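Local coordinates for protein coenzyme A transferase (Yersinia pestis, PDB 3QLI) that probably transfers coenzyme A between acyl-CoA thioesters and carboxylic acids such as acetate, at residues V207-R215 with A296-E304; D69-T77 with I94-E105. All coordinates share one frame; numbering follows the deposited sequence.

Contact 1 (V207-R215 with A296-E304)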
loop_
_atom_site.group_PDB
_atom_site.type_symbol
_atom_site.label_atom_id
_atom_site.label_comp_id
_atom_site.label_asym_id
_atom_site.label_seq_id
_atom_site.Cartn_x
_atom_site.Cartn_y
_atom_site.Cartn_z
ATOM N N VAL A 207 -0.322 -35.449 -18.348
ATOM C CA VAL A 207 0.670 -35.803 -17.341
ATOM C C VAL A 207 0.233 -35.199 -16.020
ATOM O O VAL A 207 -0.435 -34.170 -15.998
ATOM C CB VAL A 207 2.077 -35.270 -17.690
ATOM C CG1 VAL A 207 2.621 -35.954 -18.945
ATOM C CG2 VAL A 207 2.041 -33.754 -17.869
ATOM N N PRO A 208 0.583 -35.844 -14.910
ATOM C CA PRO A 208 0.116 -35.286 -13.639
ATOM C C PRO A 208 0.625 -33.858 -13.443
ATOM O O PRO A 208 1.704 -33.508 -13.922
ATOM C CB PRO A 208 0.722 -36.230 -12.602
ATOM C CG PRO A 208 0.843 -37.558 -13.351
ATOM C CD PRO A 208 1.227 -37.163 -14.750
ATOM N N LEU A 209 -0.149 -33.036 -12.745
ATOM C CA LEU A 209 0.278 -31.667 -12.477
ATOM C C LEU A 209 1.450 -31.653 -11.500
ATOM O O LEU A 209 1.551 -32.523 -10.643
ATOM C CB LEU A 209 -0.880 -30.863 -11.882
ATOM C CG LEU A 209 -2.148 -30.720 -12.726
ATOM C CD1 LEU A 209 -3.156 -29.803 -12.017
ATOM C CD2 LEU A 209 -1.848 -30.210 -14.120
ATOM N N ILE A 210 2.329 -30.664 -11.613
ATOM C CA ILE A 210 3.426 -30.546 -10.659
ATOM C C ILE A 210 2.889 -30.225 -9.270
ATOM O O ILE A 210 1.902 -29.496 -9.111
ATOM C CB ILE A 210 4.474 -29.486 -11.076
ATOM C CG1 ILE A 210 5.769 -29.688 -10.286
ATOM C CG2 ILE A 210 3.927 -28.057 -10.909
ATOM C CD1 ILE A 210 6.849 -28.663 -10.592
ATOM N N GLU A 211 3.549 -30.773 -8.260
ATOM C CA GLU A 211 3.050 -30.659 -6.903
ATOM C C GLU A 211 3.909 -29.724 -6.095
ATOM O O GLU A 211 5.109 -29.610 -6.321
ATOM C CB GLU A 211 3.022 -32.031 -6.234
ATOM C CG GLU A 211 2.052 -32.996 -6.874
ATOM C CD GLU A 211 1.903 -34.264 -6.071
ATOM O OE1 GLU A 211 2.827 -34.587 -5.301
ATOM O OE2 GLU A 211 0.863 -34.937 -6.206
ATOM N N MET A 212 3.280 -29.041 -5.154
ATOM C CA MET A 212 4.020 -28.354 -4.128
ATOM C C MET A 212 4.514 -29.455 -3.202
ATOM O O MET A 212 3.718 -30.277 -2.742
ATOM C CB MET A 212 3.083 -27.405 -3.390
ATOM C CG MET A 212 3.754 -26.477 -2.426
ATOM S SD MET A 212 2.565 -25.226 -1.924
ATOM C CE MET A 212 1.255 -26.224 -1.203
ATOM N N PRO A 213 5.829 -29.505 -2.947
ATOM C CA PRO A 213 6.364 -30.523 -2.034
ATOM C C PRO A 213 5.780 -30.368 -0.634
ATOM O O PRO A 213 5.639 -29.243 -0.156
ATOM C CB PRO A 213 7.868 -30.219 -2.009
ATOM C CG PRO A 213 7.968 -28.771 -2.411
ATOM C CD PRO A 213 6.877 -28.587 -3.429
ATOM N N VAL A 214 5.425 -31.487 -0.006
ATOM C CA VAL A 214 4.974 -31.493 1.377
ATOM C C VAL A 214 6.202 -31.402 2.279
ATOM O O VAL A 214 7.099 -32.245 2.201
ATOM C CB VAL A 214 4.190 -32.786 1.700
ATOM C CG1 VAL A 214 3.946 -32.916 3.198
ATOM C CG2 VAL A 214 2.874 -32.825 0.923
ATOM N N ARG A 215 6.253 -30.372 3.120
ATOM C CA ARG A 215 7.397 -30.177 4.008
ATOM C C ARG A 215 7.062 -30.535 5.455
ATOM O O ARG A 215 5.928 -30.355 5.904
ATOM C CB ARG A 215 7.924 -28.741 3.922
ATOM C CG ARG A 215 8.605 -28.404 2.597
ATOM C CD ARG A 215 9.301 -27.049 2.644
ATOM N NE ARG A 215 10.205 -26.939 3.789
ATOM C CZ ARG A 215 11.402 -27.516 3.859
ATOM N NH1 ARG A 215 11.848 -28.253 2.849
ATOM N NH2 ARG A 215 12.153 -27.362 4.943
ATOM N N ALA A 296 -4.198 -21.989 -7.503
ATOM C CA ALA A 296 -4.122 -23.105 -6.561
ATOM C C ALA A 296 -2.798 -23.844 -6.678
ATOM O O ALA A 296 -2.293 -24.043 -7.777
ATOM C CB ALA A 296 -5.260 -24.067 -6.809
ATOM N N MET A 297 -2.261 -24.276 -5.539
ATOM C CA MET A 297 -1.041 -25.088 -5.501
ATOM C C MET A 297 -1.256 -26.168 -4.466
ATOM O O MET A 297 -1.863 -25.913 -3.447
ATOM C CB MET A 297 0.170 -24.236 -5.088
ATOM C CG MET A 297 0.542 -23.138 -6.101
ATOM S SD MET A 297 2.151 -22.380 -5.753
ATOM C CE MET A 297 1.808 -21.402 -4.317
ATOM N N GLY A 298 -0.775 -27.378 -4.721
ATOM C CA GLY A 298 -0.973 -28.451 -3.758
ATOM C C GLY A 298 -0.479 -29.778 -4.296
ATOM O O GLY A 298 0.528 -29.819 -5.009
ATOM N N GLN A 299 -1.189 -30.854 -3.960
ATOM C CA GLN A 299 -0.843 -32.188 -4.445
ATOM C C GLN A 299 -2.003 -32.816 -5.217
ATOM O O GLN A 299 -3.097 -32.251 -5.273
ATOM C CB GLN A 299 -0.371 -33.089 -3.296
ATOM C CG GLN A 299 0.869 -32.552 -2.548
ATOM C CD GLN A 299 0.510 -31.595 -1.412
ATOM O OE1 GLN A 299 -0.460 -31.811 -0.695
ATOM N NE2 GLN A 299 1.292 -30.537 -1.251
ATOM N N GLN A 300 -1.755 -33.965 -5.844
ATOM C CA GLN A 300 -2.739 -34.549 -6.750
ATOM C C GLN A 300 -4.118 -34.676 -6.121
ATOM O O GLN A 300 -5.134 -34.439 -6.778
ATOM C CB GLN A 300 -2.295 -35.922 -7.252
ATOM C CG GLN A 300 -3.293 -36.521 -8.232
ATOM C CD GLN A 300 -2.726 -37.684 -9.028
ATOM O OE1 GLN A 300 -2.464 -37.560 -10.235
ATOM N NE2 GLN A 300 -2.537 -38.825 -8.362
ATOM N N GLU A 301 -4.151 -35.076 -4.855
ATOM C CA GLU A 301 -5.424 -35.262 -4.174
ATOM C C GLU A 301 -6.230 -33.965 -4.154
ATOM O O GLU A 301 -7.444 -33.979 -4.341
ATOM C CB GLU A 301 -5.212 -35.759 -2.746
ATOM C CG GLU A 301 -6.382 -35.454 -1.838
ATOM C CD GLU A 301 -6.410 -36.320 -0.592
ATOM O OE1 GLU A 301 -5.746 -35.960 0.406
ATOM O OE2 GLU A 301 -7.108 -37.359 -0.616
ATOM N N MET A 302 -5.559 -32.844 -3.916
ATOM C CA MET A 302 -6.257 -31.564 -3.902
ATOM C C MET A 302 -6.690 -31.164 -5.312
ATOM O O MET A 302 -7.800 -30.674 -5.512
ATOM C CB MET A 302 -5.389 -30.456 -3.301
ATOM C CG MET A 302 -6.124 -29.127 -3.224
ATOM S SD MET A 302 -5.029 -27.705 -3.075
ATOM C CE MET A 302 -4.575 -27.481 -4.788
ATOM N N TYR A 303 -5.808 -31.355 -6.292
ATOM C CA TYR A 303 -6.154 -31.007 -7.669
ATOM C C TYR A 303 -7.395 -31.770 -8.166
ATOM O O TYR A 303 -8.282 -31.188 -8.813
ATOM C CB TYR A 303 -4.972 -31.255 -8.617
ATOM C CG TYR A 303 -3.724 -30.432 -8.344
ATOM C CD1 TYR A 303 -3.800 -29.066 -8.098
ATOM C CD2 TYR A 303 -2.459 -31.028 -8.358
ATOM C CE1 TYR A 303 -2.650 -28.312 -7.863
ATOM C CE2 TYR A 303 -1.305 -30.285 -8.116
ATOM C CZ TYR A 303 -1.407 -28.929 -7.871
ATOM O OH TYR A 303 -0.266 -28.185 -7.648
ATOM N N GLU A 304 -7.449 -33.072 -7.887
ATOM C CA GLU A 304 -8.582 -33.897 -8.305
ATOM C C GLU A 304 -9.877 -33.405 -7.675
ATOM O O GLU A 304 -10.935 -33.381 -8.317
ATOM C CB GLU A 304 -8.347 -35.367 -7.946
ATOM C CG GLU A 304 -7.229 -36.024 -8.745
ATOM C CD GLU A 304 -6.785 -37.367 -8.168
ATOM O OE1 GLU A 304 -6.034 -38.089 -8.865
ATOM O OE2 GLU A 304 -7.173 -37.698 -7.020
HETATM O O HOH W 1 -2.233 -34.457 -11.118
#
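M212 N donates to G298 O at 2.9 Å, the one purely backbone bond of four direct hydrogen bonds between the extended loop 207-215 and 296-304. The other three use side chains. Y303 OH donates to I210 O, lying in the plane of that carbonyl. The same hydroxyl accepts from G298 N at 3.1 Å, so the tyrosine ties the loop to the turn before its own helix. Q299 sits at the N-cap position. Its chain bends at chi2 (87°), and NE2 reaches M212 O in a nearly straight bond of 170°. E211 turns its carboxylate to the start of the helix, where Q300 N donates to OE2 at 2.8 Å from above the carboxylate plane. A water links L209 N to Q300 OE1.

Van der Waals and CH-pi contacts flank these bonds. L209 CD1 makes a CH-pi contact over one face of the Y303 ring, 4.0 Å from its centroid. M212 SD packs on M297 CB at 4.1 Å, the two side chains crossing at about a right angle. The methyl V214 CG2 packs on the Q299 amide, 3.5 Å from NE2. M212 also touches V242, a residue of the coenzyme A site.

The negative charge of E211 faces the amino end of helix 300-306, where the helix dipole would probably stabilise it. Hydrogen bonds and apolar packing together hold the loop that leads to R215, which binds coenzyme A.

Contact 2 (D69-T77 with I94-E105); sequences DLRVYYFET and IKPYSMFVTAVE
Two hydroxyls converge on one oxygen of E105: Y74 OH and T77 OG1 each donate to OE2 at a very short 2.5 Å. Y74 comes from the anti side of the carboxylate and T77 from the syn side. S98 OG in turn donates to Y74 OH. The other oxygen, OE1, accepts from T102 N and T102 OG1, and T102 and E105 form a capping box at the start of helix 103-114. Four donors therefore hold this buried carboxylate, probably stabilising its charged form. Y74 reaches it with CG between the backbone N and the carbonyl carbon (chi1 67°).

Strands 70-74 and 94-98 are parallel neighbours in a beta-alpha-beta unit with helix 79-83, at the edge of the parallel sheet in this chain. K95 N bonds to L70 O, V72 N to K95 O and Y97 N to V72 O. Beyond them, M99 N donates to Y74 O at 2.9 Å.

On the sheet face of R71, Y73 and Y97, R71 CD lies 3.7 Å from the centroid of the Y97 ring, over its face. R71 NH1 donates to Y73 OH and makes a salt bridge with E428 of the second subunit.

Further along, the edge of F75 meets the face of F100, with planes at 88°. M99 CB covers one F75 face at 3.4 Å from the centroid, and its sulfur makes a Met-aromatic contact. E76 OE1, of a coenzyme A-binding residue, lies 3.3 Å from F100 CD2.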
loop_
_atom_site.group_PDB
_atom_site.type_symbol
_atom_site.label_atom_id
_atom_site.label_comp_id
_atom_site.label_asym_id
_atom_site.label_seq_id
_atom_site.Cartn_x
_atom_site.Cartn_y
_atom_site.Cartn_z
ATOM N N ASP A 69 15.715 -12.973 -28.644
ATOM C CA ASP A 69 15.167 -11.784 -28.014
ATOM C C ASP A 69 13.724 -11.986 -27.585
ATOM O O ASP A 69 12.887 -11.105 -27.762
ATOM C CB ASP A 69 15.273 -10.551 -28.926
ATOM C CG ASP A 69 15.057 -9.260 -28.161
ATOM O OD1 ASP A 69 15.363 -9.254 -26.945
ATOM O OD2 ASP A 69 14.565 -8.267 -28.747
ATOM N N LEU A 70 13.437 -13.151 -27.019
ATOM C CA LEU A 70 12.087 -13.439 -26.542
ATOM C C LEU A 70 11.992 -13.141 -25.053
ATOM O O LEU A 70 12.650 -13.782 -24.233
ATOM C CB LEU A 70 11.705 -14.901 -26.813
ATOM C CG LEU A 70 10.279 -15.288 -26.383
ATOM C CD1 LEU A 70 9.242 -14.585 -27.254
ATOM C CD2 LEU A 70 10.093 -16.803 -26.460
ATOM N N ARG A 71 11.178 -12.157 -24.704
ATOM C CA ARG A 71 10.999 -11.817 -23.302
ATOM C C ARG A 71 9.855 -12.657 -22.766
ATOM O O ARG A 71 8.799 -12.733 -23.393
ATOM C CB ARG A 71 10.654 -10.346 -23.153
ATOM C CG ARG A 71 11.780 -9.391 -23.484
ATOM C CD ARG A 71 11.372 -7.978 -23.099
ATOM N NE ARG A 71 12.428 -7.008 -23.370
ATOM C CZ ARG A 71 12.359 -5.729 -23.024
ATOM N NH1 ARG A 71 11.280 -5.268 -22.398
ATOM N NH2 ARG A 71 13.366 -4.910 -23.305
ATOM N N VAL A 72 10.057 -13.294 -21.615
ATOM C CA VAL A 72 8.979 -14.041 -20.984
ATOM C C VAL A 72 8.641 -13.385 -19.658
ATOM O O VAL A 72 9.487 -13.321 -18.742
ATOM C CB VAL A 72 9.350 -15.527 -20.773
ATOM C CG1 VAL A 72 8.197 -16.280 -20.071
ATOM C CG2 VAL A 72 9.698 -16.176 -22.112
ATOM N N TYR A 73 7.408 -12.881 -19.570
ATOM C CA TYR A 73 6.898 -12.202 -18.385
ATOM C C TYR A 73 6.006 -13.182 -17.608
ATOM O O TYR A 73 5.054 -13.728 -18.163
ATOM C CB TYR A 73 6.069 -10.987 -18.798
ATOM C CG TYR A 73 6.852 -9.834 -19.390
ATOM C CD1 TYR A 73 7.214 -8.743 -18.604
ATOM C CD2 TYR A 73 7.196 -9.813 -20.749
ATOM C CE1 TYR A 73 7.915 -7.654 -19.151
ATOM C CE2 TYR A 73 7.904 -8.738 -21.298
ATOM C CZ TYR A 73 8.264 -7.664 -20.493
ATOM O OH TYR A 73 8.959 -6.585 -21.038
ATOM N N TYR A 74 6.286 -13.400 -16.324
ATOM C CA TYR A 74 5.597 -14.476 -15.614
ATOM C C TYR A 74 5.741 -14.367 -14.097
ATOM O O TYR A 74 6.630 -13.661 -13.609
ATOM C CB TYR A 74 6.160 -15.830 -16.079
ATOM C CG TYR A 74 7.597 -16.011 -15.651
ATOM C CD1 TYR A 74 7.919 -16.770 -14.535
ATOM C CD2 TYR A 74 8.628 -15.387 -16.340
ATOM C CE1 TYR A 74 9.237 -16.913 -14.124
ATOM C CE2 TYR A 74 9.959 -15.520 -15.932
ATOM C CZ TYR A 74 10.252 -16.279 -14.825
ATOM O OH TYR A 74 11.566 -16.404 -14.411
ATOM N N PHE A 75 4.898 -15.116 -13.384
ATOM C CA PHE A 75 4.867 -15.183 -11.922
ATOM C C PHE A 75 4.849 -16.644 -11.461
ATOM O O PHE A 75 4.413 -17.523 -12.201
ATOM C CB PHE A 75 3.568 -14.568 -11.392
ATOM C CG PHE A 75 3.516 -13.070 -11.431
ATOM C CD1 PHE A 75 3.862 -12.324 -10.319
ATOM C CD2 PHE A 75 3.068 -12.410 -12.560
ATOM C CE1 PHE A 75 3.793 -10.947 -10.344
ATOM C CE2 PHE A 75 2.997 -11.032 -12.590
ATOM C CZ PHE A 75 3.359 -10.300 -11.480
ATOM N N GLU A 76 5.293 -16.897 -10.231
ATOM C CA GLU A 76 5.249 -18.247 -9.653
ATOM C C GLU A 76 5.869 -19.401 -10.450
ATOM O O GLU A 76 5.168 -20.314 -10.878
ATOM C CB GLU A 76 3.822 -18.602 -9.226
ATOM C CG GLU A 76 3.754 -19.563 -8.048
ATOM C CD GLU A 76 4.499 -19.055 -6.826
ATOM O OE1 GLU A 76 4.553 -17.825 -6.622
ATOM O OE2 GLU A 76 5.029 -19.889 -6.065
ATOM N N THR A 77 7.179 -19.337 -10.659
ATOM C CA THR A 77 7.909 -20.351 -11.417
ATOM C C THR A 77 7.863 -21.762 -10.823
ATOM O O THR A 77 7.836 -21.946 -9.609
ATOM C CB THR A 77 9.395 -19.970 -11.550
ATOM O OG1 THR A 77 9.528 -18.544 -11.556
ATOM C CG2 THR A 77 9.983 -20.543 -12.828
ATOM N N ILE A 94 16.138 -16.593 -24.656
ATOM C CA ILE A 94 14.873 -16.451 -23.936
ATOM C C ILE A 94 15.169 -15.680 -22.665
ATOM O O ILE A 94 15.859 -16.180 -21.791
ATOM C CB ILE A 94 14.264 -17.818 -23.594
ATOM C CG1 ILE A 94 13.990 -18.594 -24.890
ATOM C CG2 ILE A 94 12.983 -17.643 -22.762
ATOM C CD1 ILE A 94 13.490 -19.996 -24.691
ATOM N N LYS A 95 14.658 -14.455 -22.574
ATOM C CA LYS A 95 15.018 -13.559 -21.479
ATOM C C LYS A 95 13.971 -13.600 -20.361
ATOM O O LYS A 95 12.811 -13.264 -20.588
ATOM C CB LYS A 95 15.129 -12.121 -21.990
ATOM C CG LYS A 95 15.920 -11.946 -23.276
ATOM C CD LYS A 95 17.322 -12.505 -23.149
ATOM C CE LYS A 95 18.184 -12.116 -24.340
ATOM N NZ LYS A 95 18.292 -10.632 -24.480
ATOM N N PRO A 96 14.376 -14.015 -19.152
ATOM C CA PRO A 96 13.418 -14.040 -18.042
ATOM C C PRO A 96 13.132 -12.635 -17.555
ATOM O O PRO A 96 14.027 -11.953 -17.047
ATOM C CB PRO A 96 14.153 -14.832 -16.956
ATOM C CG PRO A 96 15.215 -15.610 -17.709
ATOM C CD PRO A 96 15.640 -14.688 -18.805
ATOM N N TYR A 97 11.891 -12.197 -17.750
ATOM C CA TYR A 97 11.408 -10.942 -17.189
ATOM C C TYR A 97 10.503 -11.359 -16.049
ATOM O O TYR A 97 9.284 -11.280 -16.129
ATOM C CB TYR A 97 10.693 -10.099 -18.262
ATOM C CG TYR A 97 11.695 -9.261 -19.039
ATOM C CD1 TYR A 97 11.702 -7.871 -18.940
ATOM C CD2 TYR A 97 12.683 -9.870 -19.811
ATOM C CE1 TYR A 97 12.643 -7.107 -19.619
ATOM C CE2 TYR A 97 13.645 -9.107 -20.490
ATOM C CZ TYR A 97 13.612 -7.732 -20.388
ATOM O OH TYR A 97 14.544 -6.962 -21.052
ATOM N N SER A 98 11.144 -11.854 -14.998
ATOM C CA SER A 98 10.458 -12.492 -13.889
ATOM C C SER A 98 9.773 -11.431 -13.061
ATOM O O SER A 98 10.356 -10.390 -12.758
ATOM C CB SER A 98 11.477 -13.232 -13.025
ATOM O OG SER A 98 12.463 -13.853 -13.833
ATOM N N MET A 99 8.537 -11.704 -12.675
ATOM C CA MET A 99 7.783 -10.757 -11.869
ATOM C C MET A 99 7.685 -11.185 -10.402
ATOM O O MET A 99 7.247 -10.409 -9.555
ATOM C CB MET A 99 6.432 -10.496 -12.526
ATOM C CG MET A 99 6.648 -9.902 -13.929
ATOM S SD MET A 99 5.190 -9.626 -14.933
ATOM C CE MET A 99 4.537 -8.120 -14.205
ATOM N N PHE A 100 8.097 -12.425 -10.125
ATOM C CA PHE A 100 8.394 -12.914 -8.774
ATOM C C PHE A 100 9.791 -13.502 -8.871
ATOM O O PHE A 100 10.119 -14.137 -9.876
ATOM C CB PHE A 100 7.504 -14.099 -8.380
ATOM C CG PHE A 100 6.137 -13.736 -7.872
ATOM C CD1 PHE A 100 5.815 -12.440 -7.516
ATOM C CD2 PHE A 100 5.170 -14.735 -7.729
ATOM C CE1 PHE A 100 4.536 -12.140 -7.041
ATOM C CE2 PHE A 100 3.900 -14.445 -7.255
ATOM C CZ PHE A 100 3.584 -13.140 -6.914
ATOM N N VAL A 101 10.614 -13.322 -7.845
ATOM C CA VAL A 101 11.914 -13.992 -7.818
ATOM C C VAL A 101 11.840 -15.187 -6.858
ATOM O O VAL A 101 11.755 -15.008 -5.644
ATOM C CB VAL A 101 13.056 -13.009 -7.432
ATOM C CG1 VAL A 101 14.401 -13.739 -7.280
ATOM C CG2 VAL A 101 13.163 -11.891 -8.467
ATOM N N THR A 102 11.817 -16.398 -7.414
ATOM C CA THR A 102 11.717 -17.614 -6.613
ATOM C C THR A 102 13.041 -18.380 -6.597
ATOM O O THR A 102 14.049 -17.904 -7.109
ATOM C CB THR A 102 10.603 -18.584 -7.120
ATOM O OG1 THR A 102 11.066 -19.301 -8.266
ATOM C CG2 THR A 102 9.319 -17.833 -7.471
ATOM N N ALA A 103 13.027 -19.575 -6.014
ATOM C CA ALA A 103 14.229 -20.409 -5.947
ATOM C C ALA A 103 14.897 -20.553 -7.318
ATOM O O ALA A 103 16.127 -20.471 -7.437
ATOM C CB ALA A 103 13.899 -21.791 -5.362
ATOM N N VAL A 104 14.093 -20.760 -8.355
ATOM C CA VAL A 104 14.635 -20.912 -9.710
ATOM C C VAL A 104 15.436 -19.679 -10.162
ATOM O O VAL A 104 16.540 -19.808 -10.691
ATOM C CB VAL A 104 13.517 -21.219 -10.734
ATOM C CG1 VAL A 104 14.066 -21.211 -12.155
ATOM C CG2 VAL A 104 12.843 -22.550 -10.403
ATOM N N GLU A 105 14.881 -18.488 -9.958
ATOM C CA GLU A 105 15.562 -17.254 -10.347
ATOM C C GLU A 105 16.753 -16.939 -9.432
ATOM O O GLU A 105 17.763 -16.407 -9.882
ATOM C CB GLU A 105 14.591 -16.068 -10.354
ATOM C CG GLU A 105 13.557 -16.111 -11.453
ATOM C CD GLU A 105 12.419 -17.078 -11.159
ATOM O OE1 GLU A 105 12.170 -17.394 -9.976
ATOM O OE2 GLU A 105 11.763 -17.518 -12.127
HETATM O O HOH W 2 8.335 -16.226 -10.690
#

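Both segments of contact 2 precede those of contact 1 along the chain. The centres of the two contacts are 22 Å apart. Contact 2 joins the outermost strand 94-98 to its neighbour 70-74 at one edge of the parallel sheet. Contact 1 uses the loop that follows strand 201-204, the opposite outermost strand of that sheet, and ties it to helix 300-306, in the C-terminal acetyl-CoA hydrolase/transferase region. The two contacts meet where M297 SD packs against E76 OE2 at 3.8 Å. E76 and A103 of contact 2 and R215 of contact 1 all bind coenzyme A, so both contacts contribute residues to the coenzyme A site from different parts of the fold.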